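Local atomic coordinates of putative NADP oxidoreductase BF3122 (Bacteroides fragilis, PDB entry 3D1L), a protein that probably acts as an NADP-dependent oxidoreductase, pairing a Rossmann-type dinucleotide-binding domain with a helical domain, its natural substrate not being established. Residues 70-75 with 90-95; 96-101 with 108-113; 240-245 with 253-258. All blocks are in the same frame, centred on the assembly; numbering follows the deposited sequence.

Contact 1. Residues 70-75 with 90-95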
loop_
_atom_site.group_PDB
_atom_site.type_symbol
_atom_site.label_atom_id
_atom_site.label_comp_id
_atom_site.label_asym_id
_atom_site.label_seq_id
_atom_site.Cartn_x
_atom_site.Cartn_y
_atom_site.Cartn_z
ATOM N N LYS B 70 -29.958 17.986 -17.213
ATOM C CA LYS B 70 -29.943 16.930 -18.215
ATOM C C LYS B 70 -29.413 15.617 -17.651
ATOM O O LYS B 70 -29.809 14.528 -18.081
ATOM C CB LYS B 70 -29.086 17.408 -19.408
ATOM C CG LYS B 70 -28.737 16.376 -20.459
ATOM C CD LYS B 70 -29.918 15.838 -21.231
ATOM C CE LYS B 70 -29.474 14.540 -21.929
ATOM N NZ LYS B 70 -30.517 13.836 -22.730
ATOM N N LEU B 71 -28.521 15.713 -16.673
ATOM C CA LEU B 71 -27.899 14.535 -16.113
ATOM C C LEU B 71 -27.897 14.591 -14.593
ATOM O O LEU B 71 -27.446 15.572 -13.997
ATOM C CB LEU B 71 -26.467 14.366 -16.656
ATOM C CG LEU B 71 -25.692 13.140 -16.149
ATOM C CD1 LEU B 71 -26.342 11.861 -16.677
ATOM C CD2 LEU B 71 -24.215 13.190 -16.571
ATOM N N TYR B 72 -28.407 13.517 -13.994
ATOM C CA TYR B 72 -28.444 13.334 -12.570
ATOM C C TYR B 72 -27.559 12.144 -12.200
ATOM O O TYR B 72 -27.846 10.997 -12.579
ATOM C CB TYR B 72 -29.884 13.107 -12.124
ATOM C CG TYR B 72 -30.738 14.352 -12.305
ATOM C CD1 TYR B 72 -30.896 15.252 -11.250
ATOM C CD2 TYR B 72 -31.370 14.638 -13.527
ATOM C CE1 TYR B 72 -31.659 16.404 -11.390
ATOM C CE2 TYR B 72 -32.155 15.791 -13.671
ATOM C CZ TYR B 72 -32.278 16.662 -12.595
ATOM O OH TYR B 72 -33.010 17.793 -12.682
ATOM N N ILE B 73 -26.471 12.431 -11.486
ATOM C CA ILE B 73 -25.510 11.400 -11.084
ATOM C C ILE B 73 -25.770 11.007 -9.644
ATOM O O ILE B 73 -25.599 11.818 -8.729
ATOM C CB ILE B 73 -24.050 11.848 -11.245
ATOM C CG1 ILE B 73 -23.779 12.306 -12.695
ATOM C CG2 ILE B 73 -23.098 10.671 -10.796
ATOM C CD1 ILE B 73 -22.419 12.925 -12.916
ATOM N N VAL B 74 -26.225 9.774 -9.463
ATOM C CA VAL B 74 -26.689 9.310 -8.175
ATOM C C VAL B 74 -25.638 8.387 -7.571
ATOM O O VAL B 74 -25.282 7.356 -8.142
ATOM C CB VAL B 74 -28.089 8.648 -8.292
ATOM C CG1 VAL B 74 -28.623 8.244 -6.942
ATOM C CG2 VAL B 74 -29.078 9.595 -9.044
ATOM N N SER B 75 -25.105 8.824 -6.431
ATOM C CA SER B 75 -24.104 8.080 -5.671
ATOM C C SER B 75 -24.637 7.877 -4.266
ATOM O O SER B 75 -24.281 8.617 -3.348
ATOM C CB SER B 75 -22.800 8.877 -5.590
ATOM O OG SER B 75 -22.216 9.055 -6.855
ATOM N N GLU B 90 -39.231 12.466 -9.831
ATOM C CA GLU B 90 -40.453 13.239 -10.158
ATOM C C GLU B 90 -40.186 14.678 -10.643
ATOM O O GLU B 90 -39.262 15.338 -10.158
ATOM C CB GLU B 90 -41.428 13.249 -8.968
ATOM C CG GLU B 90 -42.193 11.944 -8.765
ATOM C CD GLU B 90 -43.025 11.925 -7.492
ATOM O OE1 GLU B 90 -42.537 12.374 -6.430
ATOM O OE2 GLU B 90 -44.172 11.447 -7.554
ATOM N N GLY B 91 -40.999 15.143 -11.597
ATOM C CA GLY B 91 -40.901 16.518 -12.144
ATOM C C GLY B 91 -39.684 16.886 -13.001
ATOM O O GLY B 91 -39.374 18.085 -13.185
ATOM N N LYS B 92 -38.981 15.868 -13.517
ATOM C CA LYS B 92 -37.790 16.093 -14.350
ATOM C C LYS B 92 -38.169 16.168 -15.814
ATOM O O LYS B 92 -39.270 15.785 -16.207
ATOM C CB LYS B 92 -36.735 14.987 -14.166
ATOM C CG LYS B 92 -36.448 14.612 -12.748
ATOM C CD LYS B 92 -35.766 15.710 -11.971
ATOM C CE LYS B 92 -36.014 15.463 -10.496
ATOM N NZ LYS B 92 -34.900 15.920 -9.688
ATOM N N ARG B 93 -37.239 16.649 -16.628
ATOM C CA ARG B 93 -37.442 16.664 -18.070
ATOM C C ARG B 93 -37.491 15.225 -18.567
ATOM O O ARG B 93 -36.785 14.347 -18.048
ATOM C CB ARG B 93 -36.299 17.422 -18.761
ATOM C CG ARG B 93 -36.130 18.862 -18.290
ATOM C CD ARG B 93 -34.705 19.344 -18.516
ATOM N NE ARG B 93 -34.292 19.258 -19.931
ATOM C CZ ARG B 93 -33.045 19.432 -20.360
ATOM N NH1 ARG B 93 -32.074 19.733 -19.500
ATOM N NH2 ARG B 93 -32.765 19.349 -21.658
ATOM N N GLU B 94 -38.325 14.993 -19.574
ATOM C CA GLU B 94 -38.423 13.702 -20.233
ATOM C C GLU B 94 -37.047 13.182 -20.688
ATOM O O GLU B 94 -36.719 12.015 -20.482
ATOM C CB GLU B 94 -39.355 13.828 -21.427
ATOM C CG GLU B 94 -40.509 12.856 -21.410
ATOM C CD GLU B 94 -40.220 11.549 -22.131
ATOM O OE1 GLU B 94 -40.943 10.568 -21.848
ATOM O OE2 GLU B 94 -39.293 11.484 -22.981
ATOM N N GLU B 95 -36.232 14.054 -21.274
ATOM C CA GLU B 95 -34.891 13.653 -21.761
ATOM C C GLU B 95 -33.778 13.605 -20.705
ATOM O O GLU B 95 -32.645 13.284 -21.044
ATOM C CB GLU B 95 -34.441 14.581 -22.892
ATOM C CG GLU B 95 -34.120 15.975 -22.394
ATOM C CD GLU B 95 -33.748 16.932 -23.506
ATOM O OE1 GLU B 95 -34.574 17.820 -23.792
ATOM O OE2 GLU B 95 -32.631 16.791 -24.078
HETATM O O HOH W 1 -34.690 17.310 -15.609
#
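Lys-70 sets its CG anti to the backbone N, bends once, at chi2 (65°), and then runs out extended, carrying NZ across to the main chain of Glu-95. The contact closes a beta-alpha-beta unit of the Rossmann-type fold: strand 71-74 leads into helix 78-89, and residues 90-95 return the chain to the neighbouring parallel strand 97-100. Lys-70 NZ donates to Glu-95 O at 2.8 Å, with a C=O...N angle of 146° and the donor tilted 28° from the carbonyl plane. Glu-95 CG, between its backbone N and carbonyl carbon, starts an extended chain that brings Glu-95 OE2 to 3.9 Å from Lys-70 NZ, a long salt bridge. Arg-93 NH2 pairs with Glu-95 OE1 at 3.2 Å, so one negative group serves two cations and probably offsets their mutual repulsion. Arg-93 NH1 is bonded to the carbonyl O of Tyr-68, while Lys-70 also makes a cation-pi contact with Phe-151. Farther along the strand, the bent chain of Lys-92 passes the Tyr-72 ring at a slant, CD 3.5 Å from OH and NZ 3.7 Å from CE1. The main polar partner of that hydroxyl is Asn-66 O. A water in the plane of the tyrosine ring accepts from Arg-93 N at 2.8 Å and reaches Tyr-72 OH only weakly, at 3.4 Å.

Contact 2. Residues 96-101 with 108-113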
loop_
_atom_site.group_PDB
_atom_site.type_symbol
_atom_site.label_atom_id
_atom_site.label_comp_id
_atom_site.label_asym_id
_atom_site.label_seq_id
_atom_site.Cartn_x
_atom_site.Cartn_y
_atom_site.Cartn_z
ATOM N N ALA B 96 -34.065 13.984 -19.460
ATOM C CA ALA B 96 -33.044 13.886 -18.397
ATOM C C ALA B 96 -32.556 12.447 -18.256
ATOM O O ALA B 96 -33.333 11.501 -18.389
ATOM C CB ALA B 96 -33.579 14.390 -17.076
ATOM N N LEU B 97 -31.264 12.286 -18.019
ATOM C CA LEU B 97 -30.694 10.960 -17.845
ATOM C C LEU B 97 -30.393 10.717 -16.365
ATOM O O LEU B 97 -29.684 11.524 -15.742
ATOM C CB LEU B 97 -29.450 10.866 -18.751
ATOM C CG LEU B 97 -28.588 9.641 -19.038
ATOM C CD1 LEU B 97 -29.381 8.353 -19.045
ATOM C CD2 LEU B 97 -27.808 9.796 -20.373
HETATM N N MSE B 98 -30.969 9.665 -15.776
HETATM C CA MSE B 98 -30.584 9.271 -14.392
HETATM C C MSE B 98 -29.624 8.115 -14.433
HETATM O O MSE B 98 -29.934 7.042 -14.976
HETATM C CB MSE B 98 -31.733 8.862 -13.450
HETATM C CG MSE B 98 -33.130 9.082 -13.901
HETATM SE SE MSE B 98 -33.551 10.902 -14.341
HETATM C CE MSE B 98 -33.027 11.664 -12.648
ATOM N N VAL B 99 -28.459 8.338 -13.851
ATOM C CA VAL B 99 -27.450 7.298 -13.736
ATOM C C VAL B 99 -27.045 7.094 -12.285
ATOM O O VAL B 99 -27.135 8.003 -11.456
ATOM C CB VAL B 99 -26.199 7.588 -14.634
ATOM C CG1 VAL B 99 -26.622 7.825 -16.081
ATOM C CG2 VAL B 99 -25.368 8.765 -14.101
ATOM N N HIS B 100 -26.627 5.876 -11.966
ATOM C CA HIS B 100 -25.960 5.655 -10.696
ATOM C C HIS B 100 -24.524 5.242 -10.944
ATOM O O HIS B 100 -24.139 4.980 -12.078
ATOM C CB HIS B 100 -26.719 4.680 -9.818
ATOM C CG HIS B 100 -26.745 3.287 -10.334
ATOM N ND1 HIS B 100 -25.645 2.451 -10.273
ATOM C CD2 HIS B 100 -27.740 2.562 -10.898
ATOM C CE1 HIS B 100 -25.969 1.268 -10.769
ATOM N NE2 HIS B 100 -27.230 1.310 -11.159
ATOM N N THR B 101 -23.736 5.221 -9.881
ATOM C CA THR B 101 -22.299 5.012 -9.981
ATOM C C THR B 101 -21.833 3.737 -9.274
ATOM O O THR B 101 -20.638 3.591 -8.956
ATOM C CB THR B 101 -21.572 6.190 -9.364
ATOM O OG1 THR B 101 -22.074 6.400 -8.045
ATOM C CG2 THR B 101 -21.831 7.455 -10.170
ATOM N N ASN B 108 -31.068 -2.004 -13.995
ATOM C CA ASN B 108 -32.535 -2.165 -14.020
ATOM C C ASN B 108 -33.276 -1.529 -12.847
ATOM O O ASN B 108 -34.495 -1.438 -12.880
ATOM C CB ASN B 108 -32.959 -3.643 -14.201
ATOM C CG ASN B 108 -32.565 -4.534 -13.009
ATOM O OD1 ASN B 108 -32.380 -4.059 -11.885
ATOM N ND2 ASN B 108 -32.438 -5.834 -13.260
ATOM N N VAL B 109 -32.553 -1.080 -11.821
ATOM C CA VAL B 109 -33.200 -0.302 -10.765
ATOM C C VAL B 109 -34.082 0.789 -11.357
ATOM O O VAL B 109 -35.218 0.973 -10.932
ATOM C CB VAL B 109 -32.200 0.297 -9.738
ATOM C CG1 VAL B 109 -31.555 -0.783 -9.033
ATOM C CG2 VAL B 109 -31.129 1.196 -10.395
ATOM N N TRP B 110 -33.564 1.487 -12.363
ATOM C CA TRP B 110 -34.270 2.605 -12.973
ATOM C C TRP B 110 -35.456 2.259 -13.862
ATOM O O TRP B 110 -36.267 3.137 -14.149
ATOM C CB TRP B 110 -33.304 3.404 -13.826
ATOM C CG TRP B 110 -32.157 3.980 -13.083
ATOM C CD1 TRP B 110 -30.836 3.630 -13.197
ATOM C CD2 TRP B 110 -32.215 5.036 -12.127
ATOM N NE1 TRP B 110 -30.069 4.410 -12.364
ATOM C CE2 TRP B 110 -30.889 5.283 -11.697
ATOM C CE3 TRP B 110 -33.258 5.809 -11.594
ATOM C CZ2 TRP B 110 -30.580 6.266 -10.754
ATOM C CZ3 TRP B 110 -32.942 6.784 -10.645
ATOM C CH2 TRP B 110 -31.613 6.999 -10.239
ATOM N N GLU B 111 -35.521 1.020 -14.352
ATOM C CA GLU B 111 -36.467 0.703 -15.415
ATOM C C GLU B 111 -37.915 0.747 -14.934
ATOM O O GLU B 111 -38.248 0.226 -13.863
ATOM C CB GLU B 111 -36.114 -0.610 -16.126
ATOM C CG GLU B 111 -36.783 -1.883 -15.619
ATOM C CD GLU B 111 -36.632 -3.035 -16.603
ATOM O OE1 GLU B 111 -37.207 -2.935 -17.704
ATOM O OE2 GLU B 111 -35.944 -4.038 -16.283
ATOM N N GLY B 112 -38.765 1.402 -15.721
ATOM C CA GLY B 112 -40.141 1.652 -15.307
ATOM C C GLY B 112 -40.280 2.964 -14.546
ATOM O O GLY B 112 -41.380 3.516 -14.461
ATOM N N HIS B 113 -39.171 3.474 -14.000
ATOM C CA HIS B 113 -39.193 4.732 -13.236
ATOM C C HIS B 113 -38.910 5.972 -14.076
ATOM O O HIS B 113 -39.518 7.021 -13.853
ATOM C CB HIS B 113 -38.244 4.654 -12.035
ATOM C CG HIS B 113 -38.646 3.625 -11.024
ATOM N ND1 HIS B 113 -37.899 2.495 -10.768
ATOM C CD2 HIS B 113 -39.730 3.547 -10.216
ATOM C CE1 HIS B 113 -38.504 1.762 -9.849
ATOM N NE2 HIS B 113 -39.616 2.383 -9.493
#
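Met-98, a selenomethionine in strand 97-100, presses its CB onto one face of the Trp-110 indole. This CH-pi contact puts Met-98 CB 3.6 Å from the centroid of the Trp-110 six-membered ring, 10° off the normal. A nearly eclipsed first torsion (chi1 -9°) and two further bends then turn the selenium end away from the indole, so the touching is done by the base of the side chain. At Val-99 the side chain points away from 108-113, and it is the carbonyl O that approaches the indole, 3.9 Å from Trp-110 CZ2. His-100 comes next and meets the tryptophan rim to rim: CD2 lies 3.3 Å from Trp-110 NE1, the two planes are inclined by 25°, and neither ring covers the other. The imidazole is fixed at both nitrogens, ND1 by Ala-102 N and NE2 by Pro-106 O, which holds its rotation. Val-109 fills the corner between the two rings, with CG2 3.7 Å from His-100 CD2 and, offset toward the rim, on the indole face opposite Met-98 CB. The turn that presents these groups is braced from within, His-113 ND1 donating to Val-109 O at 3.1 Å in the carbonyl plane. The indole lies between the sheet and helix 78-89, where Phe-81 meets it edge-to-face and Leu-85 and Val-89 pack on it, with Val-74 of the adjacent strand beside them; Val-99, by contrast, faces Leu-152 of helix 146-157.

Contact 3. Residues 240-245 with 253-258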
loop_
_atom_site.group_PDB
_atom_site.type_symbol
_atom_site.label_atom_id
_atom_site.label_comp_id
_atom_site.label_asym_id
_atom_site.label_seq_id
_atom_site.Cartn_x
_atom_site.Cartn_y
_atom_site.Cartn_z
ATOM N N ASN B 240 6.368 -18.781 14.429
ATOM C CA ASN B 240 6.816 -17.531 15.054
ATOM C C ASN B 240 5.842 -16.368 14.801
ATOM O O ASN B 240 5.474 -15.641 15.721
ATOM C CB ASN B 240 8.231 -17.182 14.581
ATOM C CG ASN B 240 9.295 -18.146 15.144
ATOM O OD1 ASN B 240 9.055 -18.875 16.119
ATOM N ND2 ASN B 240 10.484 -18.144 14.530
ATOM N N HIS B 241 5.400 -16.217 13.559
ATOM C CA HIS B 241 4.462 -15.153 13.224
ATOM C C HIS B 241 3.087 -15.305 13.884
ATOM O O HIS B 241 2.508 -14.337 14.358
ATOM C CB HIS B 241 4.360 -14.975 11.712
ATOM C CG HIS B 241 5.559 -14.300 11.117
ATOM N ND1 HIS B 241 5.763 -14.188 9.758
ATOM C CD2 HIS B 241 6.633 -13.716 11.709
ATOM C CE1 HIS B 241 6.902 -13.557 9.537
ATOM N NE2 HIS B 241 7.450 -13.258 10.704
ATOM N N LEU B 242 2.576 -16.524 13.941
ATOM C CA LEU B 242 1.310 -16.770 14.611
ATOM C C LEU B 242 1.449 -16.490 16.110
ATOM O O LEU B 242 0.550 -15.910 16.735
ATOM C CB LEU B 242 0.827 -18.200 14.334
ATOM C CG LEU B 242 0.452 -18.472 12.862
ATOM C CD1 LEU B 242 0.309 -19.980 12.589
ATOM C CD2 LEU B 242 -0.804 -17.719 12.452
ATOM N N ARG B 243 2.600 -16.873 16.659
ATOM C CA ARG B 243 2.951 -16.609 18.051
ATOM C C ARG B 243 2.884 -15.101 18.350
ATOM O O ARG B 243 2.307 -14.694 19.350
ATOM C CB ARG B 243 4.341 -17.196 18.351
ATOM C CG ARG B 243 4.603 -17.561 19.806
ATOM C CD ARG B 243 5.630 -18.715 19.939
ATOM N NE ARG B 243 5.120 -19.955 19.331
ATOM C CZ ARG B 243 5.769 -20.705 18.435
ATOM N NH1 ARG B 243 6.998 -20.385 18.035
ATOM N NH2 ARG B 243 5.192 -21.800 17.949
HETATM N N MSE B 244 3.434 -14.280 17.459
HETATM C CA MSE B 244 3.383 -12.822 17.606
HETATM C C MSE B 244 1.980 -12.218 17.633
HETATM O O MSE B 244 1.748 -11.198 18.286
HETATM C CB MSE B 244 4.205 -12.145 16.520
HETATM C CG MSE B 244 5.604 -11.854 16.963
HETATM SE SE MSE B 244 6.631 -10.834 15.684
HETATM C CE MSE B 244 7.493 -12.331 14.805
ATOM N N LEU B 245 1.055 -12.861 16.931
ATOM C CA LEU B 245 -0.315 -12.378 16.797
ATOM C C LEU B 245 -1.299 -13.006 17.799
ATOM O O LEU B 245 -2.524 -12.847 17.670
ATOM C CB LEU B 245 -0.791 -12.632 15.372
ATOM C CG LEU B 245 0.043 -12.082 14.219
ATOM C CD1 LEU B 245 -0.438 -12.724 12.932
ATOM C CD2 LEU B 245 -0.055 -10.569 14.137
ATOM N N ARG B 253 -5.838 -15.603 12.870
ATOM C CA ARG B 253 -6.528 -16.503 11.939
ATOM C C ARG B 253 -6.402 -16.055 10.464
ATOM O O ARG B 253 -6.253 -16.901 9.572
ATOM C CB ARG B 253 -8.003 -16.722 12.356
ATOM C CG ARG B 253 -8.744 -17.868 11.611
ATOM C CD ARG B 253 -10.260 -17.859 11.883
ATOM N NE ARG B 253 -11.031 -18.618 10.880
ATOM C CZ ARG B 253 -12.308 -18.995 11.006
ATOM N NH1 ARG B 253 -12.985 -18.696 12.110
ATOM N NH2 ARG B 253 -12.913 -19.673 10.029
ATOM N N LEU B 254 -6.455 -14.742 10.212
ATOM C CA LEU B 254 -6.275 -14.204 8.857
ATOM C C LEU B 254 -4.902 -14.584 8.298
ATOM O O LEU B 254 -4.784 -15.061 7.152
ATOM C CB LEU B 254 -6.431 -12.674 8.819
ATOM C CG LEU B 254 -7.854 -12.134 8.781
ATOM C CD1 LEU B 254 -7.836 -10.621 8.817
ATOM C CD2 LEU B 254 -8.635 -12.683 7.544
ATOM N N TYR B 255 -3.866 -14.364 9.112
ATOM C CA TYR B 255 -2.503 -14.710 8.718
ATOM C C TYR B 255 -2.439 -16.192 8.304
ATOM O O TYR B 255 -1.852 -16.538 7.276
ATOM C CB TYR B 255 -1.509 -14.411 9.856
ATOM C CG TYR B 255 -0.063 -14.701 9.493
ATOM C CD1 TYR B 255 0.808 -13.665 9.144
ATOM C CD2 TYR B 255 0.431 -16.016 9.487
ATOM C CE1 TYR B 255 2.140 -13.922 8.797
ATOM C CE2 TYR B 255 1.765 -16.283 9.141
ATOM C CZ TYR B 255 2.605 -15.233 8.791
ATOM O OH TYR B 255 3.909 -15.482 8.445
ATOM N N GLU B 256 -3.057 -17.055 9.106
ATOM C CA GLU B 256 -2.985 -18.494 8.890
ATOM C C GLU B 256 -3.672 -18.924 7.595
ATOM O O GLU B 256 -3.107 -19.686 6.814
ATOM C CB GLU B 256 -3.559 -19.231 10.099
ATOM C CG GLU B 256 -3.981 -20.654 9.813
ATOM C CD GLU B 256 -4.152 -21.462 11.065
ATOM O OE1 GLU B 256 -4.306 -20.866 12.156
ATOM O OE2 GLU B 256 -4.118 -22.700 10.952
ATOM N N LEU B 257 -4.879 -18.411 7.371
ATOM C CA LEU B 257 -5.665 -18.733 6.178
ATOM C C LEU B 257 -5.098 -18.099 4.895
ATOM O O LEU B 257 -5.100 -18.716 3.838
ATOM C CB LEU B 257 -7.123 -18.329 6.395
ATOM C CG LEU B 257 -7.911 -19.063 7.489
ATOM C CD1 LEU B 257 -9.242 -18.365 7.660
ATOM C CD2 LEU B 257 -8.119 -20.551 7.192
ATOM N N LEU B 258 -4.589 -16.878 4.997
ATOM C CA LEU B 258 -3.882 -16.256 3.869
ATOM C C LEU B 258 -2.624 -17.054 3.494
ATOM O O LEU B 258 -2.341 -17.271 2.312
ATOM C CB LEU B 258 -3.549 -14.777 4.167
ATOM C CG LEU B 258 -4.761 -13.825 4.182
ATOM C CD1 LEU B 258 -4.508 -12.504 4.959
ATOM C CD2 LEU B 258 -5.272 -13.502 2.770
#
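The rings of His-241 and Tyr-255 stand almost perpendicular, their centroids 5.5 Å apart, in an oblique pairing that is neither a stack nor a T-shape. At the edge of the imidazole, near its plane, lies the phenol oxygen: His-241 ND1 and Tyr-255 OH are 2.6 Å apart in a moderately bent hydrogen bond (155°) in which either could be the donor. Around the tyrosine ring, His-241 CB, Leu-242 CD2 and Leu-245 CD1 all approach at a slant, while Phe-184 of the second subunit packs edge-to-face with it. A trans chi1 (-178°) points the Tyr-255 ring at helix 235-244.

This is the packing of an antiparallel helical hairpin, in which the segments of helices 235-244 and 249-264 run at 157° and their axes approach to 9.9 Å. Leu-242 and Leu-245 come against the base of the tyrosine from the same side of its plane as His-241 CB: Leu-242 CD2 lies 3.6 Å from Tyr-255 CD2, and Leu-245 CD1 is 3.7 Å from Tyr-255 CB. The same Leu-242 methyl rests 3.9 Å from Glu-256 CB, while the carboxylate of Glu-256 pairs with Arg-260. The hairpin also belongs to the dimer interface, since Leu-176 and Val-179 of the second subunit pack on His-241 and Tyr-255 respectively. The His-241 side chain is about 9 Å from a bound 2-mercapto-propion aldehyde.

Chemically, one polar link is set into an otherwise apolar interface. The hydroxyl of the buried Tyr-255 finds its partner in ND1, and this directional bond ties the far end of the phenol to helix 235-244, whereas the leucines at its base make apolar packing contacts.

In the fold
Contacts 1 and 2 belong to one sheet, their centres about 9 Å apart. Strands 71-74 and 97-100 are neighbours, joined by main-chain bonds such as the probable one from Leu-97 N to Lys-70 O (2.7 Å). Contact 1 sits at the surface and is built mainly from charged groups, with a lysine chain packed on a tyrosine; contact 2 is buried and rests on an indole packed against strand and turn. Contact 3 is far from both, its centre about 51 Å from contact 1 and 46 Å from contact 2, on the opposite side of the chain's centre. Also buried, it joins two helices and, unlike the others, is touched by the second subunit; its apolar packing includes a single histidine-tyrosine bond.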